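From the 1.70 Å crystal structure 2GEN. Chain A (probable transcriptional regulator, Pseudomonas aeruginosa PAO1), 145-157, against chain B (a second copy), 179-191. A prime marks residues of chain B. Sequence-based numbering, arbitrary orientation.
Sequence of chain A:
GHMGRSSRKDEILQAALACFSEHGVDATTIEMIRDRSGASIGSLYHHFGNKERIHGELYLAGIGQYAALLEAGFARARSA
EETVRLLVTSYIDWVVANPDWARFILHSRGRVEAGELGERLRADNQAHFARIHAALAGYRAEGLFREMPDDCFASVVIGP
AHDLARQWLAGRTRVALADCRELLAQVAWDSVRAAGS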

ATOM      1  N   PHE A 145      17.987   9.926  15.851  1.00 18.46           N
ATOM      2  CA  PHE A 145      17.301   8.794  15.244  1.00 19.04           C
ATOM      3  C   PHE A 145      18.205   7.573  15.194  1.00 21.39           C
ATOM      4  O   PHE A 145      19.455   7.687  15.027  1.00 21.36           O
ATOM      5  N   ARG A 146      17.574   6.408  15.248  1.00 21.92           N
ATOM      6  CA  ARG A 146      18.301   5.174  14.961  1.00 25.85           C
ATOM      7  C   ARG A 146      18.805   5.180  13.501  1.00 24.33           C
ATOM      8  O   ARG A 146      18.146   5.707  12.580  1.00 24.60           O
ATOM      9  N   GLU A 147      19.988   4.612  13.276  1.00 26.96           N
ATOM     10  CA  GLU A 147      20.623   4.662  11.936  1.00 29.02           C
ATOM     11  C   GLU A 147      19.867   3.799  10.929  1.00 28.77           C
ATOM     12  O   GLU A 147      19.653   2.605  11.165  1.00 28.68           O
HETATM   13  N   MSE A 148      19.449   4.412   9.832  1.00 27.89           N
HETATM   14  CA  MSE A 148      18.834   3.720   8.717  1.00 28.66           C
HETATM   15  C   MSE A 148      18.842   4.591   7.466  1.00 27.79           C
HETATM   16  O   MSE A 148      18.916   5.835   7.581  1.00 27.32           O
ATOM     17  N   PRO A 149      18.762   3.975   6.274  1.00 26.59           N
ATOM     18  CA  PRO A 149      18.621   4.721   5.018  1.00 27.05           C
ATOM     19  C   PRO A 149      17.376   5.602   5.005  1.00 26.87           C
ATOM     20  O   PRO A 149      16.362   5.235   5.603  1.00 26.08           O
ATOM     21  N   ASP A 150      17.458   6.747   4.345  1.00 26.20           N
ATOM     22  CA  ASP A 150      16.326   7.710   4.294  1.00 27.29           C
ATOM     23  C   ASP A 150      15.032   7.040   3.811  1.00 27.44           C
ATOM     24  O   ASP A 150      13.942   7.299   4.386  1.00 27.95           O
ATOM     25  N   ASP A 151      15.136   6.159   2.799  1.00 27.98           N
ATOM     26  CA  ASP A 151      13.948   5.443   2.288  1.00 28.51           C
ATOM     27  C   ASP A 151      13.345   4.499   3.305  1.00 27.50           C
ATOM     28  O   ASP A 151      12.099   4.361   3.341  1.00 26.21           O
ATOM     29  N   CYS A 152      14.194   3.851   4.111  1.00 27.09           N
ATOM     30  CA  CYS A 152      13.723   2.989   5.211  1.00 28.14           C
ATOM     31  C   CYS A 152      12.987   3.806   6.270  1.00 26.80           C
ATOM     32  O   CYS A 152      11.852   3.476   6.657  1.00 26.22           O
ATOM     33  N   PHE A 153      13.650   4.869   6.746  1.00 24.09           N
ATOM     34  CA  PHE A 153      13.001   5.830   7.660  1.00 22.74           C
ATOM     35  C   PHE A 153      11.610   6.237   7.139  1.00 22.39           C
ATOM     36  O   PHE A 153      10.639   6.185   7.915  1.00 21.89           O
ATOM     37  N   ALA A 154      11.501   6.638   5.875  1.00 21.54           N
ATOM     38  CA  ALA A 154      10.205   7.080   5.313  1.00 22.54           C
ATOM     39  C   ALA A 154       9.121   6.010   5.480  1.00 22.92           C
ATOM     40  O   ALA A 154       8.013   6.292   5.976  1.00 22.82           O
ATOM     41  N   SER A 155       9.465   4.782   5.079  1.00 20.79           N
ATOM     42  CA  SER A 155       8.526   3.631   5.171  1.00 20.51           C
ATOM     43  C   SER A 155       8.263   3.180   6.583  1.00 19.00           C
ATOM     44  O   SER A 155       7.113   2.719   6.853  1.00 19.46           O
ATOM     45  N   VAL A 156       9.242   3.240   7.489  1.00 19.02           N
ATOM     46  CA  VAL A 156       8.898   2.944   8.892  1.00 19.63           C
ATOM     47  C   VAL A 156       7.959   3.978   9.468  1.00 20.05           C
ATOM     48  O   VAL A 156       6.960   3.601  10.089  1.00 18.45           O
ATOM     49  N   VAL A 157       8.209   5.260   9.184  1.00 18.54           N
ATOM     50  CA  VAL A 157       7.336   6.287   9.797  1.00 18.80           C
ATOM     51  C   VAL A 157       5.890   6.224   9.284  1.00 18.89           C
ATOM     52  O   VAL A 157       4.927   6.269  10.115  1.00 19.63           O
TER
ATOM     53  N   ASP B 179      18.671  -5.233   1.275  1.00 28.09           N
ATOM     54  CA  ASP B 179      19.569  -4.557   2.217  1.00 28.38           C
ATOM     55  C   ASP B 179      18.811  -3.936   3.392  1.00 27.35           C
ATOM     56  O   ASP B 179      19.428  -3.441   4.309  1.00 28.42           O
ATOM     57  N   CYS B 180      17.477  -3.925   3.357  1.00 26.20           N
ATOM     58  CA  CYS B 180      16.719  -3.377   4.491  1.00 24.68           C
ATOM     59  C   CYS B 180      16.015  -4.497   5.271  1.00 23.48           C
ATOM     60  O   CYS B 180      15.268  -4.216   6.193  1.00 22.71           O
ATOM     61  N   ARG B 181      16.284  -5.740   4.916  1.00 22.81           N
ATOM     62  CA  ARG B 181      15.601  -6.872   5.577  1.00 22.22           C
ATOM     63  C   ARG B 181      15.810  -6.887   7.095  1.00 23.07           C
ATOM     64  O   ARG B 181      14.814  -6.943   7.860  1.00 22.25           O
ATOM     65  N   GLU B 182      17.064  -6.841   7.557  1.00 22.96           N
ATOM     66  CA  GLU B 182      17.355  -6.905   9.013  1.00 22.64           C
ATOM     67  C   GLU B 182      16.780  -5.683   9.732  1.00 22.04           C
ATOM     68  O   GLU B 182      16.129  -5.819  10.784  1.00 21.91           O
ATOM     69  N   LEU B 183      16.974  -4.495   9.159  1.00 20.00           N
ATOM     70  CA  LEU B 183      16.433  -3.304   9.771  1.00 20.74           C
ATOM     71  C   LEU B 183      14.910  -3.410   9.983  1.00 20.20           C
ATOM     72  O   LEU B 183      14.450  -3.153  11.115  1.00 19.27           O
ATOM     73  N   LEU B 184      14.174  -3.808   8.941  1.00 18.28           N
ATOM     74  CA  LEU B 184      12.691  -3.821   9.029  1.00 18.77           C
ATOM     75  C   LEU B 184      12.238  -4.903  10.039  1.00 18.81           C
ATOM     76  O   LEU B 184      11.315  -4.685  10.823  1.00 17.97           O
ATOM     77  N   ALA B 185      12.934  -6.046  10.060  1.00 18.32           N
ATOM     78  CA  ALA B 185      12.605  -7.104  11.051  1.00 17.66           C
ATOM     79  C   ALA B 185      12.837  -6.583  12.472  1.00 18.91           C
ATOM     80  O   ALA B 185      12.011  -6.787  13.361  1.00 18.28           O
ATOM     81  N   GLN B 186      13.997  -5.945  12.679  1.00 17.28           N
ATOM     82  CA  GLN B 186      14.364  -5.425  13.986  1.00 18.57           C
ATOM     83  C   GLN B 186      13.384  -4.340  14.437  1.00 17.95           C
ATOM     84  O   GLN B 186      12.929  -4.335  15.581  1.00 17.45           O
ATOM     85  N   VAL B 187      13.045  -3.418  13.539  1.00 18.15           N
ATOM     86  CA  VAL B 187      12.125  -2.363  13.866  1.00 18.83           C
ATOM     87  C   VAL B 187      10.746  -2.920  14.187  1.00 17.32           C
ATOM     88  O   VAL B 187      10.110  -2.437  15.107  1.00 19.03           O
ATOM     89  N   ALA B 188      10.302  -3.938  13.455  1.00 17.67           N
ATOM     90  CA  ALA B 188       8.951  -4.522  13.725  1.00 17.16           C
ATOM     91  C   ALA B 188       8.941  -5.012  15.190  1.00 17.28           C
ATOM     92  O   ALA B 188       7.987  -4.729  15.951  1.00 18.47           O
ATOM     93  N   TRP B 189       9.937  -5.788  15.565  1.00 16.98           N
ATOM     94  CA  TRP B 189      10.017  -6.344  16.949  1.00 17.85           C
ATOM     95  C   TRP B 189      10.086  -5.192  17.937  1.00 18.73           C
ATOM     96  O   TRP B 189       9.306  -5.105  18.898  1.00 18.62           O
ATOM     97  N   ASP B 190      11.007  -4.242  17.695  1.00 19.41           N
ATOM     98  CA  ASP B 190      11.096  -3.119  18.622  1.00 21.05           C
ATOM     99  C   ASP B 190       9.823  -2.260  18.740  1.00 21.37           C
ATOM    100  O   ASP B 190       9.559  -1.683  19.828  1.00 23.02           O
ATOM    101  N   SER B 191       9.032  -2.212  17.666  1.00 19.81           N
ATOM    102  CA  SER B 191       7.833  -1.407  17.612  1.00 22.81           C
ATOM    103  C   SER B 191       6.718  -2.045  18.416  1.00 22.10           C
ATOM    104  O   SER B 191       5.916  -1.330  18.990  1.00 24.06           O
TER

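Packing of chain A residues 145-157 against residues 179-191 of a second copy of the same protein. A loop and the first turns of helix 150-157 lie along helix 181-191 of chain B; the helix axes approach to 11.2 Å, their N-to-C directions 31° apart, and the two stretches together bury 468 Å². Phe145 (chi1 m) is out of reach of the chain B stretch and makes no contact with it. Of Arg146, 86 Å² is covered by the chain B stretch, the largest such area on the chain A side. Its CA-to-CB bond points toward chain B, with chi1 at 99°, chi2 t and chi3 at -94°. Leu183′ CD1 sits 3.8 Å from Arg146 NE, Val187′ CG2 lies over one face of the guanidinium, 3.9 Å from Arg146 NH1, and Gln186′ CG is at its edge, 3.5 Å from Arg146 NH2. Also at the edge, Asp190′ OD2 accepts a weak hydrogen bond from Arg146 NH1 at 3.3 Å, with an N-H...acceptor angle of 134°; opposite charges make the pair a salt bridge. The carboxylate is held from its own helix as well: Gln186′ (chi1 t, chi2 p) donates from NE2 to Asp190′ OD2 at 3.1 Å with a nearly straight angle of 166°, so one oxygen accepts from two donors, one from each chain. Glu147 (chi1 m, chi2 t) starts sideways and its end leads away, leaving its backbone as the nearest part, with Glu147 O 4.1 Å from Leu183′ CD1. At Met148, a selenomethionine, the CA-to-CB bond points toward chain B (rotamer p, t, p), and the tight contact is made near the root of the side chain, where Met148 CB stands 3.2 Å from Leu183′ CD2. Pro149, the N-cap residue before the helix, adds Pro149 CD at 4.0 Å from the same Leu183′ CD2. Leu183′ (chi1 t, chi2 p), of which 82 Å² is covered by the chain A stretch, is thus the apolar hub: its methyls meet residues of the loop and the first helical turn together. Asp150 and Asp151, both chi1 m, remain outside the contact. Cys152 (chi1 m), its CA-to-CB bond toward chain B, adds to the leucine's contacts, Cys152 CB lying 3.6 Å from Leu183′ CD2. Its sulfur faces that of Cys180′, also m, but the modelled separation of 2.8 Å between Cys152 SG and Cys180′ SG is too short to interpret. The CA-to-CB bond of Phe153 (t) points away, and Ala154 is out of reach. Ser155 (m) has its CA-to-CB bond toward chain B but makes no contact; its hydroxyl is hydrogen-bonded elsewhere in the structure. One turn beyond Cys152, Val156, with chi1 off-well at -20°, packs on Leu184′ and Val187′; the closest pairs are Val156 CG1 to Leu184′ CD2 at 3.7 Å and Val156 CG2 to Val187′ CG1 at 4.0 Å. Leu184′ (m, t) begins sideways but its end comes nearer, whereas the CA-to-CB bond of Val187′ (t) points toward chain A. Val157 (t) is out of reach, ending the contact.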

ATOM      1  CB  PHE A 145      16.873   9.066  13.800  1.00 19.95           C
ATOM      2  CG  PHE A 145      15.995  10.296  13.620  1.00 18.59           C
ATOM      3  CD1 PHE A 145      14.804  10.442  14.365  1.00 20.31           C
ATOM      4  CD2 PHE A 145      16.286  11.218  12.658  1.00 17.65           C
ATOM      5  CE1 PHE A 145      13.993  11.574  14.178  1.00 19.11           C
ATOM      6  CE2 PHE A 145      15.452  12.352  12.456  1.00 18.66           C
ATOM      7  CZ  PHE A 145      14.325  12.510  13.193  1.00 18.48           C
ATOM      8  CB  ARG A 146      17.425   3.961  15.324  1.00 25.55           C
ATOM      9  CG  ARG A 146      16.717   3.330  14.175  1.00 29.95           C
ATOM     10  CD  ARG A 146      15.997   1.989  14.574  1.00 30.71           C
ATOM     11  NE  ARG A 146      16.862   0.843  14.294  1.00 40.48           N
ATOM     12  CZ  ARG A 146      16.725  -0.388  14.800  1.00 38.95           C
ATOM     13  NH1 ARG A 146      15.735  -0.692  15.661  1.00 36.36           N
ATOM     14  NH2 ARG A 146      17.607  -1.320  14.436  1.00 36.84           N
ATOM     15  CB  GLU A 147      22.100   4.211  11.981  1.00 29.14           C
ATOM     16  CG  GLU A 147      22.942   4.775  13.154  1.00 32.88           C
ATOM     17  CD  GLU A 147      24.455   4.655  12.907  1.00 34.62           C
ATOM     18  OE1 GLU A 147      24.910   3.589  12.405  1.00 40.70           O
ATOM     19  OE2 GLU A 147      25.192   5.639  13.200  1.00 41.28           O
HETATM   20  CB  MSE A 148      17.397   3.255   9.078  1.00 30.23           C
HETATM   21  CG  MSE A 148      16.401   4.314   9.098  1.00 28.49           C
HETATM   22 SE   MSE A 148      14.665   3.586   9.834  0.70 31.51          SE
HETATM   23  CE  MSE A 148      14.966   3.765  11.620  1.00 32.01           C
ATOM     24  CB  PRO A 149      18.502   3.632   3.960  1.00 27.29           C
ATOM     25  CG  PRO A 149      19.091   2.402   4.600  1.00 26.83           C
ATOM     26  CD  PRO A 149      18.843   2.516   6.048  1.00 27.08           C
ATOM     27  CB  ASP A 150      16.651   8.888   3.349  1.00 26.83           C
ATOM     28  CG  ASP A 150      17.702   9.845   3.908  1.00 28.24           C
ATOM     29  OD1 ASP A 150      18.071   9.764   5.099  1.00 27.46           O
ATOM     30  OD2 ASP A 150      18.191  10.700   3.115  1.00 27.36           O
ATOM     31  CB  ASP A 151      14.211   4.619   1.030  1.00 30.31           C
ATOM     32  CG  ASP A 151      14.647   5.444  -0.155  1.00 33.98           C
ATOM     33  OD1 ASP A 151      14.004   6.466  -0.489  1.00 37.82           O
ATOM     34  OD2 ASP A 151      15.639   5.017  -0.782  1.00 36.24           O
ATOM     35  CB  CYS A 152      14.883   2.309   5.898  1.00 30.27           C
ATOM     36  SG  CYS A 152      15.594   1.094   4.865  1.00 40.43           S
ATOM     37  CB  PHE A 153      13.908   7.049   7.903  1.00 22.73           C
ATOM     38  CG  PHE A 153      13.379   8.040   8.904  1.00 21.13           C
ATOM     39  CD1 PHE A 153      13.960   8.125  10.168  1.00 22.12           C
ATOM     40  CD2 PHE A 153      12.354   8.913   8.578  1.00 22.85           C
ATOM     41  CE1 PHE A 153      13.541   9.047  11.117  1.00 24.00           C
ATOM     42  CE2 PHE A 153      11.929   9.889   9.535  1.00 20.47           C
ATOM     43  CZ  PHE A 153      12.513   9.917  10.825  1.00 22.48           C
ATOM     44  CB  ALA A 154      10.349   7.475   3.841  1.00 23.61           C
ATOM     45  CB  SER A 155       9.041   2.430   4.349  1.00 20.32           C
ATOM     46  OG  SER A 155       8.840   2.707   2.974  1.00 23.58           O
ATOM     47  CB  VAL A 156      10.009   2.384   9.909  1.00 23.09           C
ATOM     48  CG1 VAL A 156      11.256   1.738   9.270  1.00 19.80           C
ATOM     49  CG2 VAL A 156      10.121   3.037  11.231  1.00 21.47           C
ATOM     50  CB  VAL A 157       7.937   7.712   9.614  1.00 19.05           C
ATOM     51  CG1 VAL A 157       6.902   8.817  10.065  1.00 23.97           C
ATOM     52  CG2 VAL A 157       9.193   7.808  10.426  1.00 20.94           C
TER
ATOM     53  CB  ASP B 179      20.397  -3.436   1.534  1.00 28.35           C
ATOM     54  CG  ASP B 179      21.601  -3.955   0.736  1.00 32.54           C
ATOM     55  OD1 ASP B 179      22.013  -5.122   0.932  1.00 34.07           O
ATOM     56  OD2 ASP B 179      22.139  -3.149  -0.093  1.00 34.14           O
ATOM     57  CB  CYS B 180      15.656  -2.416   4.003  1.00 25.36           C
ATOM     58  SG  CYS B 180      16.378  -1.002   3.106  1.00 30.11           S
ATOM     59  CB  ARG B 181      16.047  -8.211   4.949  1.00 21.60           C
ATOM     60  CG  ARG B 181      15.527  -9.449   5.692  1.00 19.52           C
ATOM     61  CD  ARG B 181      16.348 -10.584   5.162  1.00 21.56           C
ATOM     62  NE  ARG B 181      15.766 -11.900   5.312  1.00 17.86           N
ATOM     63  CZ  ARG B 181      16.067 -12.744   6.292  1.00 17.66           C
ATOM     64  NH1 ARG B 181      16.889 -12.401   7.320  1.00 20.67           N
ATOM     65  NH2 ARG B 181      15.539 -13.943   6.268  1.00 16.55           N
ATOM     66  CB  GLU B 182      18.864  -7.087   9.334  1.00 23.22           C
ATOM     67  CG  GLU B 182      19.167  -7.158  10.865  1.00 23.12           C
ATOM     68  CD  GLU B 182      18.511  -8.373  11.526  1.00 24.90           C
ATOM     69  OE1 GLU B 182      18.199  -9.354  10.792  1.00 22.81           O
ATOM     70  OE2 GLU B 182      18.315  -8.342  12.763  1.00 24.66           O
ATOM     71  CB  LEU B 183      16.743  -2.113   8.886  1.00 20.89           C
ATOM     72  CG  LEU B 183      16.267  -0.789   9.428  1.00 25.18           C
ATOM     73  CD1 LEU B 183      16.993  -0.449  10.730  1.00 29.52           C
ATOM     74  CD2 LEU B 183      16.488   0.230   8.325  1.00 29.49           C
ATOM     75  CB  LEU B 184      12.059  -4.010   7.658  1.00 18.82           C
ATOM     76  CG  LEU B 184      12.184  -2.767   6.730  1.00 20.61           C
ATOM     77  CD1 LEU B 184      11.364  -2.834   5.482  1.00 27.91           C
ATOM     78  CD2 LEU B 184      11.859  -1.462   7.484  1.00 22.72           C
ATOM     79  CB  ALA B 185      13.457  -8.350  10.812  1.00 19.06           C
ATOM     80  CB  GLN B 186      15.764  -4.823  13.935  1.00 18.35           C
ATOM     81  CG  GLN B 186      16.164  -4.391  15.324  1.00 22.42           C
ATOM     82  CD  GLN B 186      16.325  -5.543  16.282  1.00 28.31           C
ATOM     83  OE1 GLN B 186      16.952  -6.562  15.943  1.00 29.16           O
ATOM     84  NE2 GLN B 186      15.728  -5.415  17.486  1.00 30.91           N
ATOM     85  CB  VAL B 187      11.983  -1.387  12.758  1.00 18.84           C
ATOM     86  CG1 VAL B 187      10.778  -0.463  13.029  1.00 20.36           C
ATOM     87  CG2 VAL B 187      13.348  -0.577  12.575  1.00 19.52           C
ATOM     88  CB  ALA B 188       8.682  -5.690  12.757  1.00 18.17           C
ATOM     89  CB  TRP B 189      11.233  -7.252  17.106  1.00 18.25           C
ATOM     90  CG  TRP B 189      11.489  -7.675  18.496  1.00 18.35           C
ATOM     91  CD1 TRP B 189      12.667  -7.534  19.171  1.00 20.68           C
ATOM     92  CD2 TRP B 189      10.563  -8.284  19.415  1.00 18.76           C
ATOM     93  NE1 TRP B 189      12.561  -8.033  20.462  1.00 24.48           N
ATOM     94  CE2 TRP B 189      11.280  -8.504  20.635  1.00 21.26           C
ATOM     95  CE3 TRP B 189       9.227  -8.701  19.330  1.00 21.06           C
ATOM     96  CZ2 TRP B 189      10.695  -9.097  21.759  1.00 21.02           C
ATOM     97  CZ3 TRP B 189       8.659  -9.299  20.479  1.00 17.37           C
ATOM     98  CH2 TRP B 189       9.386  -9.476  21.663  1.00 18.98           C
ATOM     99  CB  ASP B 190      12.330  -2.254  18.271  1.00 21.33           C
ATOM    100  CG  ASP B 190      13.596  -2.903  18.689  1.00 23.46           C
ATOM    101  OD1 ASP B 190      13.612  -3.658  19.689  1.00 28.54           O
ATOM    102  OD2 ASP B 190      14.639  -2.614  18.051  1.00 29.35           O
ATOM    103  CB  SER B 191       7.348  -1.187  16.194  1.00 22.63           C
ATOM    104  OG  SER B 191       8.311  -0.426  15.488  1.00 29.98           O
TER